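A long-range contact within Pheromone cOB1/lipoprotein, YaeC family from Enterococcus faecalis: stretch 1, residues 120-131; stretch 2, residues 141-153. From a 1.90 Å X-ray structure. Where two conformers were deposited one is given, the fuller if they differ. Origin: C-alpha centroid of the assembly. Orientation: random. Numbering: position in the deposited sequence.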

ATOM      1  N   ILE A 120      14.155  -1.399   4.606  1.00 21.84           N
ATOM      2  CA  ILE A 120      14.192  -0.553   5.826  1.00 20.88           C
ATOM      3  C   ILE A 120      15.381  -1.011   6.738  1.00 22.26           C
ATOM      4  O   ILE A 120      16.201  -0.214   7.135  1.00 22.58           O
ATOM      5  N   LEU A 121      15.465  -2.317   7.004  1.00 21.85           N
ATOM      6  CA  LEU A 121      16.500  -2.857   7.866  1.00 21.94           C
ATOM      7  C   LEU A 121      17.931  -2.685   7.240  1.00 24.69           C
ATOM      8  O   LEU A 121      18.892  -2.394   7.967  1.00 23.10           O
ATOM      9  N   GLU A 122      18.036  -2.829   5.906  1.00 22.35           N
ATOM     10  CA  GLU A 122      19.281  -2.525   5.186  1.00 25.03           C
ATOM     11  C   GLU A 122      19.681  -1.039   5.321  1.00 24.80           C
ATOM     12  O   GLU A 122      20.840  -0.730   5.636  1.00 27.33           O
ATOM     13  N   ASP A 123      18.734  -0.120   5.096  1.00 28.32           N
ATOM     14  CA  ASP A 123      19.015   1.326   5.242  1.00 28.99           C
ATOM     15  C   ASP A 123      19.512   1.642   6.645  1.00 27.54           C
ATOM     16  O   ASP A 123      20.423   2.447   6.805  1.00 27.40           O
ATOM     17  N   ALA A 124      18.944   0.970   7.647  1.00 24.64           N
ATOM     18  CA  ALA A 124      19.364   1.115   9.047  1.00 24.62           C
ATOM     19  C   ALA A 124      20.703   0.437   9.372  1.00 25.44           C
ATOM     20  O   ALA A 124      21.185   0.540  10.495  1.00 24.48           O
ATOM     21  N   GLY A 125      21.255  -0.326   8.436  1.00 25.74           N
ATOM     22  CA  GLY A 125      22.522  -0.991   8.653  1.00 24.96           C
ATOM     23  C   GLY A 125      22.438  -2.266   9.475  1.00 24.72           C
ATOM     24  O   GLY A 125      23.469  -2.775   9.907  1.00 24.47           O
ATOM     25  N   LEU A 126      21.240  -2.823   9.632  1.00 24.07           N
ATOM     26  CA  LEU A 126      21.027  -4.075  10.455  1.00 24.68           C
ATOM     27  C   LEU A 126      21.081  -5.365   9.667  1.00 24.23           C
ATOM     28  O   LEU A 126      21.308  -6.405  10.251  1.00 25.55           O
ATOM     29  N   ILE A 127      20.809  -5.310   8.369  1.00 24.35           N
ATOM     30  CA  ILE A 127      20.954  -6.483   7.512  1.00 24.55           C
ATOM     31  C   ILE A 127      21.581  -6.134   6.154  1.00 26.23           C
ATOM     32  O   ILE A 127      21.574  -4.991   5.730  1.00 25.15           O
ATOM     33  N   THR A 128      22.132  -7.150   5.496  1.00 28.69           N
ATOM     34  CA  THR A 128      22.508  -7.059   4.087  1.00 30.81           C
ATOM     35  C   THR A 128      21.845  -8.251   3.367  1.00 32.88           C
ATOM     36  O   THR A 128      21.476  -9.229   4.018  1.00 31.50           O
ATOM     37  N   LEU A 129      21.670  -8.150   2.053  1.00 33.12           N
ATOM     38  CA  LEU A 129      21.119  -9.252   1.239  1.00 36.24           C
ATOM     39  C   LEU A 129      22.271  -9.930   0.534  1.00 38.71           C
ATOM     40  O   LEU A 129      23.311  -9.305   0.305  1.00 39.64           O
ATOM     41  N   LYS A 130      22.123 -11.221   0.231  1.00 40.23           N
ATOM     42  CA  LYS A 130      23.205 -11.992  -0.410  1.00 41.20           C
ATOM     43  C   LYS A 130      23.581 -11.403  -1.764  1.00 42.62           C
ATOM     44  O   LYS A 130      22.736 -10.807  -2.427  1.00 40.46           O
ATOM     45  N   GLU A 131      24.852 -11.577  -2.121  1.00 50.79           N
ATOM     46  CA  GLU A 131      25.389 -11.254  -3.448  1.00 60.40           C
ATOM     47  C   GLU A 131      24.617 -12.029  -4.504  1.00 58.81           C
ATOM     48  O   GLU A 131      24.458 -13.254  -4.397  1.00 55.75           O
ATOM     49  N   ASP A 141      14.961 -15.484   3.230  1.00 26.56           N
ATOM     50  CA  ASP A 141      16.044 -16.379   2.858  1.00 31.42           C
ATOM     51  C   ASP A 141      17.209 -15.672   2.143  1.00 31.46           C
ATOM     52  O   ASP A 141      18.299 -16.248   2.020  1.00 36.74           O
ATOM     53  N   ASP A 142      16.970 -14.468   1.618  1.00 28.32           N
ATOM     54  CA  ASP A 142      18.022 -13.733   0.907  1.00 29.46           C
ATOM     55  C   ASP A 142      18.939 -12.923   1.825  1.00 30.30           C
ATOM     56  O   ASP A 142      19.938 -12.363   1.358  1.00 31.51           O
ATOM     57  N   ILE A 143      18.642 -12.919   3.121  1.00 28.23           N
ATOM     58  CA  ILE A 143      19.468 -12.200   4.081  1.00 29.78           C
ATOM     59  C   ILE A 143      20.827 -12.841   4.192  1.00 30.38           C
ATOM     60  O   ILE A 143      20.940 -14.051   4.340  1.00 31.51           O
ATOM     61  N   ASP A 144      21.848 -11.981   4.166  1.00 32.77           N
ATOM     62  CA  ASP A 144      23.225 -12.347   4.382  1.00 36.96           C
ATOM     63  C   ASP A 144      23.646 -11.882   5.798  1.00 37.65           C
ATOM     64  O   ASP A 144      23.607 -12.695   6.723  1.00 39.41           O
ATOM     65  N   LYS A 145      24.055 -10.614   5.971  1.00 32.95           N
ATOM     66  CA  LYS A 145      24.368 -10.102   7.312  1.00 35.14           C
ATOM     67  C   LYS A 145      23.063  -9.849   8.047  1.00 28.90           C
ATOM     68  O   LYS A 145      22.136  -9.342   7.449  1.00 25.94           O
ATOM     69  N   ASN A 146      23.014 -10.228   9.328  1.00 31.27           N
ATOM     70  CA  ASN A 146      21.877  -9.977  10.258  1.00 28.91           C
ATOM     71  C   ASN A 146      22.528  -9.701  11.620  1.00 29.05           C
ATOM     72  O   ASN A 146      22.714 -10.628  12.439  1.00 25.56           O
ATOM     73  N   THR A 147      22.864  -8.420  11.845  1.00 29.12           N
ATOM     74  CA  THR A 147      23.664  -8.007  13.003  0.50 29.59           C
ATOM     75  C   THR A 147      22.989  -8.343  14.337  1.00 29.16           C
ATOM     76  O   THR A 147      23.638  -8.836  15.255  1.00 29.29           O
ATOM     77  N   LYS A 148      21.689  -8.094  14.425  1.00 26.63           N
ATOM     78  CA  LYS A 148      20.935  -8.374  15.655  1.00 26.21           C
ATOM     79  C   LYS A 148      20.289  -9.777  15.666  1.00 26.54           C
ATOM     80  O   LYS A 148      19.552 -10.089  16.569  1.00 24.93           O
ATOM     81  N   LYS A 149      20.583 -10.615  14.672  1.00 26.91           N
ATOM     82  CA  LYS A 149      20.003 -11.944  14.547  1.00 29.35           C
ATOM     83  C   LYS A 149      18.483 -11.895  14.680  1.00 25.55           C
ATOM     84  O   LYS A 149      17.875 -12.682  15.382  1.00 24.77           O
ATOM     85  N   LEU A 150      17.883 -10.974  13.935  1.00 24.40           N
ATOM     86  CA  LEU A 150      16.470 -10.789  13.947  1.00 25.44           C
ATOM     87  C   LEU A 150      15.737 -11.983  13.350  1.00 25.98           C
ATOM     88  O   LEU A 150      16.234 -12.668  12.428  1.00 25.47           O
ATOM     89  N   LYS A 151      14.596 -12.273  13.960  1.00 24.13           N
ATOM     90  CA  LYS A 151      13.688 -13.284  13.490  1.00 24.13           C
ATOM     91  C   LYS A 151      12.542 -12.587  12.811  1.00 23.23           C
ATOM     92  O   LYS A 151      12.192 -11.404  13.123  1.00 22.43           O
ATOM     93  N   PHE A 152      11.910 -13.290  11.881  1.00 23.90           N
ATOM     94  CA  PHE A 152      10.749 -12.720  11.171  1.00 26.57           C
ATOM     95  C   PHE A 152       9.499 -13.611  11.249  1.00 25.13           C
ATOM     96  O   PHE A 152       9.548 -14.770  10.916  1.00 27.30           O
ATOM     97  N   ASN A 153       8.381 -13.027  11.667  1.00 26.04           N
ATOM     98  CA  ASN A 153       7.086 -13.716  11.593  1.00 25.05           C
ATOM     99  C   ASN A 153       6.246 -13.050  10.502  1.00 24.80           C
ATOM    100  O   ASN A 153       5.910 -11.846  10.611  1.00 21.39           O
TER

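Strands 127-129 and 143-146 pair antiparallel, and Thr128 sits at the centre of their polar contact. Thr128 N donates to Lys145 O (2.9 Å) and Thr128 O accepts from Asp144 N (2.8 Å). With chi1 in p, Thr128 OG1 also accepts from Lys145 N at 2.9 Å, so a side-chain oxygen serves a backbone amide where the register slips by one residue, a beta bulge between the Ile127-Asn146 and Leu129-Ile143 pairs. Water 3 bridges Thr128 OG1 (2.6 Å) to Asp144 OD2 (2.9 Å); Asp144, chi1 t, points its CB toward stretch 1. Beyond the bulge, Lys130 N donates to Asp142 O (2.7 Å), while the extended Lys130 side chain (m, then t throughout) reaches back along stretch 2 to place NZ 3.0 Å from Asp141 O, a hydrogen bond to a backbone carbonyl rather than to a carboxylate.

At the other end, Thr147 N donates to Leu126 O (3.0 Å). Water 2 gives hydrogens to Leu126 O (2.7 Å) and Asn146 OD1 (2.9 Å) and accepts from Lys148 N (2.7 Å), tying the turn from Asn146 to Lys149 to stretch 1. Asn146 (t) also braces its own stretch: OD1 accepts from Leu150 N and ND2 donates to Leu150 O, both at 3.0 Å.

Apolar side chains fill in around these bonds. Ile127 (p, t) lies on the same sheet face as Asn146; its CG2 is 3.8 Å from Asn146 OD1 and its CD1 4.3 Å from Ile143 CG1. Leu129 (m, t) brings CD2 equally near Ile143 CG1, at 4.3 Å. From the helix, Leu121 (m, t) points toward stretch 2, setting CD1 against the ring edge of Phe152 (CE1, 3.6 Å) and CD2 4.2 Å from Leu150 CD1. Leu126 CD2 meets the aliphatic Lys148 CD at 3.9 Å.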

ATOM      1  CB  ILE A 120      12.858  -0.558   6.581  1.00 20.48           C
ATOM      2  CG1 ILE A 120      11.790   0.219   5.801  1.00 18.92           C
ATOM      3  CG2 ILE A 120      13.033  -0.030   8.029  1.00 19.00           C
ATOM      4  CD1 ILE A 120      10.382  -0.033   6.290  1.00 21.62           C
ATOM      5  CB  LEU A 121      16.204  -4.322   8.233  1.00 22.17           C
ATOM      6  CG  LEU A 121      14.918  -4.499   9.058  1.00 20.82           C
ATOM      7  CD1 LEU A 121      14.530  -5.963   9.130  1.00 22.59           C
ATOM      8  CD2 LEU A 121      14.997  -3.817  10.436  1.00 19.98           C
ATOM      9  CB  GLU A 122      19.175  -2.921   3.686  1.00 25.38           C
ATOM     10  CG  GLU A 122      20.459  -2.717   2.895  1.00 28.16           C
ATOM     11  CD  GLU A 122      20.590  -3.610   1.665  1.00 31.29           C
ATOM     12  OE1 GLU A 122      19.648  -3.682   0.885  1.00 35.07           O
ATOM     13  OE2 GLU A 122      21.667  -4.180   1.437  1.00 40.16           O
ATOM     14  CB  ASP A 123      17.780   2.192   4.983  1.00 34.69           C
ATOM     15  CG  ASP A 123      17.279   2.118   3.562  1.00 34.45           C
ATOM     16  OD1 ASP A 123      18.025   1.694   2.654  1.00 34.90           O
ATOM     17  OD2 ASP A 123      16.101   2.502   3.389  1.00 42.36           O
ATOM     18  CB  ALA A 124      18.304   0.538   9.984  1.00 25.04           C
ATOM     19  CB  LEU A 126      19.695  -4.027  11.179  1.00 23.44           C
ATOM     20  CG  LEU A 126      19.599  -2.909  12.244  1.00 25.97           C
ATOM     21  CD1 LEU A 126      18.204  -2.896  12.831  1.00 23.23           C
ATOM     22  CD2 LEU A 126      20.686  -3.134  13.301  1.00 28.36           C
ATOM     23  CB  ILE A 127      19.611  -7.204   7.221  1.00 22.95           C
ATOM     24  CG1 ILE A 127      18.679  -6.348   6.335  1.00 22.95           C
ATOM     25  CG2 ILE A 127      18.945  -7.764   8.512  1.00 21.53           C
ATOM     26  CD1 ILE A 127      17.466  -7.063   5.781  1.00 25.12           C
ATOM     27  CB  THR A 128      24.017  -7.083   3.891  1.00 31.49           C
ATOM     28  OG1 THR A 128      24.534  -8.374   4.228  1.00 32.65           O
ATOM     29  CG2 THR A 128      24.673  -5.982   4.713  1.00 34.78           C
ATOM     30  CB  LEU A 129      20.069  -8.721   0.252  1.00 35.96           C
ATOM     31  CG  LEU A 129      18.916  -7.995   0.936  1.00 34.08           C
ATOM     32  CD1 LEU A 129      17.779  -7.582  -0.012  1.00 34.13           C
ATOM     33  CD2 LEU A 129      18.361  -8.847   2.070  1.00 37.06           C
ATOM     34  CB  LYS A 130      22.812 -13.467  -0.624  1.00 43.05           C
ATOM     35  CG  LYS A 130      22.763 -14.321   0.622  1.00 45.04           C
ATOM     36  CD  LYS A 130      22.136 -15.682   0.351  1.00 46.49           C
ATOM     37  CE  LYS A 130      21.769 -16.391   1.636  1.00 45.66           C
ATOM     38  NZ  LYS A 130      20.878 -17.551   1.376  1.00 49.59           N
ATOM     39  CB  GLU A 131      26.865 -11.673  -3.570  1.00 68.26           C
ATOM     40  CG  GLU A 131      27.890 -10.619  -3.204  1.00 82.44           C
ATOM     41  CD  GLU A 131      28.211  -9.685  -4.365  1.00 83.12           C
ATOM     42  OE1 GLU A 131      27.319  -8.914  -4.779  1.00 86.42           O
ATOM     43  OE2 GLU A 131      29.362  -9.715  -4.848  1.00 76.77           O
ATOM     44  CB  ASP A 141      15.537 -17.523   1.960  1.00 37.81           C
ATOM     45  CG  ASP A 141      14.546 -18.444   2.672  1.00 55.04           C
ATOM     46  OD1 ASP A 141      14.030 -18.078   3.767  1.00 62.01           O
ATOM     47  OD2 ASP A 141      14.270 -19.542   2.125  1.00 59.56           O
ATOM     48  CB  ASP A 142      17.425 -12.840  -0.145  1.00 28.90           C
ATOM     49  CG  ASP A 142      16.732 -13.622  -1.238  1.00 30.39           C
ATOM     50  OD1 ASP A 142      17.277 -14.679  -1.673  1.00 31.30           O
ATOM     51  OD2 ASP A 142      15.672 -13.149  -1.683  1.00 29.63           O
ATOM     52  CB  ILE A 143      18.810 -12.145   5.474  1.00 26.15           C
ATOM     53  CG1 ILE A 143      17.540 -11.318   5.429  1.00 24.90           C
ATOM     54  CG2 ILE A 143      19.792 -11.614   6.507  1.00 28.52           C
ATOM     55  CD1 ILE A 143      16.765 -11.401   6.733  1.00 22.46           C
ATOM     56  CB  ASP A 144      24.089 -11.749   3.258  1.00 38.93           C
ATOM     57  CG  ASP A 144      25.561 -11.978   3.447  1.00 40.63           C
ATOM     58  OD1 ASP A 144      25.957 -12.864   4.236  1.00 40.48           O
ATOM     59  OD2 ASP A 144      26.323 -11.264   2.772  1.00 42.33           O
ATOM     60  CB  LYS A 145      25.216  -8.810   7.284  1.00 37.62           C
ATOM     61  CG  LYS A 145      26.663  -8.976   6.777  1.00 43.14           C
ATOM     62  CD  LYS A 145      27.578  -9.530   7.860  1.00 48.00           C
ATOM     63  CE  LYS A 145      29.035  -9.640   7.479  1.00 51.02           C
ATOM     64  NZ  LYS A 145      29.841 -10.306   8.554  1.00 50.61           N
ATOM     65  CB  ASN A 146      20.948 -11.195  10.303  1.00 27.99           C
ATOM     66  CG  ASN A 146      19.633 -10.904  11.009  1.00 26.21           C
ATOM     67  OD1 ASN A 146      19.476  -9.874  11.686  1.00 25.84           O
ATOM     68  ND2 ASN A 146      18.659 -11.783  10.821  1.00 25.60           N
ATOM     69  CB  THR A 147      24.020  -6.511  12.911  0.50 30.10           C
ATOM     70  OG1 THR A 147      24.710  -6.280  11.671  0.50 31.99           O
ATOM     71  CG2 THR A 147      24.872  -6.050  14.091  0.50 31.37           C
ATOM     72  CB  LYS A 148      19.867  -7.269  15.879  1.00 24.46           C
ATOM     73  CG  LYS A 148      20.457  -5.952  16.289  1.00 25.79           C
ATOM     74  CD  LYS A 148      19.345  -4.918  16.473  1.00 24.73           C
ATOM     75  CE  LYS A 148      19.859  -3.671  17.140  1.00 26.46           C
ATOM     76  NZ  LYS A 148      20.338  -3.840  18.536  1.00 27.23           N
ATOM     77  CB  LYS A 149      20.645 -12.931  15.542  1.00 32.43           C
ATOM     78  CG  LYS A 149      22.166 -13.075  15.323  1.00 37.95           C
ATOM     79  CD  LYS A 149      22.965 -13.285  16.606  1.00 48.91           C
ATOM     80  CE  LYS A 149      24.444 -13.649  16.387  1.00 50.70           C
ATOM     81  NZ  LYS A 149      25.263 -13.282  17.586  1.00 51.04           N
ATOM     82  CB  LEU A 150      16.089  -9.482  13.246  1.00 26.04           C
ATOM     83  CG  LEU A 150      16.563  -8.179  13.847  1.00 27.13           C
ATOM     84  CD1 LEU A 150      16.140  -7.011  12.951  1.00 25.62           C
ATOM     85  CD2 LEU A 150      16.039  -8.002  15.269  1.00 26.07           C
ATOM     86  CB  LYS A 151      13.176 -14.149  14.650  1.00 25.87           C
ATOM     87  CG  LYS A 151      14.244 -14.937  15.400  1.00 29.07           C
ATOM     88  CD  LYS A 151      13.668 -15.544  16.684  1.00 28.78           C
ATOM     89  CE  LYS A 151      14.734 -16.160  17.560  1.00 31.48           C
ATOM     90  NZ  LYS A 151      15.668 -15.154  18.133  1.00 31.71           N
ATOM     91  CB  PHE A 152      11.124 -12.442   9.713  1.00 27.53           C
ATOM     92  CG  PHE A 152      12.281 -11.491   9.574  1.00 25.28           C
ATOM     93  CD1 PHE A 152      12.049 -10.112   9.495  1.00 29.00           C
ATOM     94  CD2 PHE A 152      13.579 -11.949   9.569  1.00 26.98           C
ATOM     95  CE1 PHE A 152      13.106  -9.215   9.360  1.00 26.53           C
ATOM     96  CE2 PHE A 152      14.648 -11.062   9.464  1.00 28.16           C
ATOM     97  CZ  PHE A 152      14.401  -9.695   9.356  1.00 26.71           C
ATOM     98  CB  ASN A 153       6.389 -13.671  12.929  1.00 24.36           C
ATOM     99  CG  ASN A 153       5.071 -14.428  12.952  1.00 24.76           C
ATOM    100  OD1 ASN A 153       4.197 -14.212  12.119  1.00 25.02           O
ATOM    101  ND2 ASN A 153       4.930 -15.296  13.924  1.00 24.71           N
TER
HETATM  102  O   HOH W   1      24.340  -3.236  12.666  1.00 43.25           O
HETATM  103  O   HOH W   2      19.969  -7.177  12.514  1.00 24.93           O
HETATM  104  O   HOH W   3      26.416  -8.393   2.390  1.00 42.79           O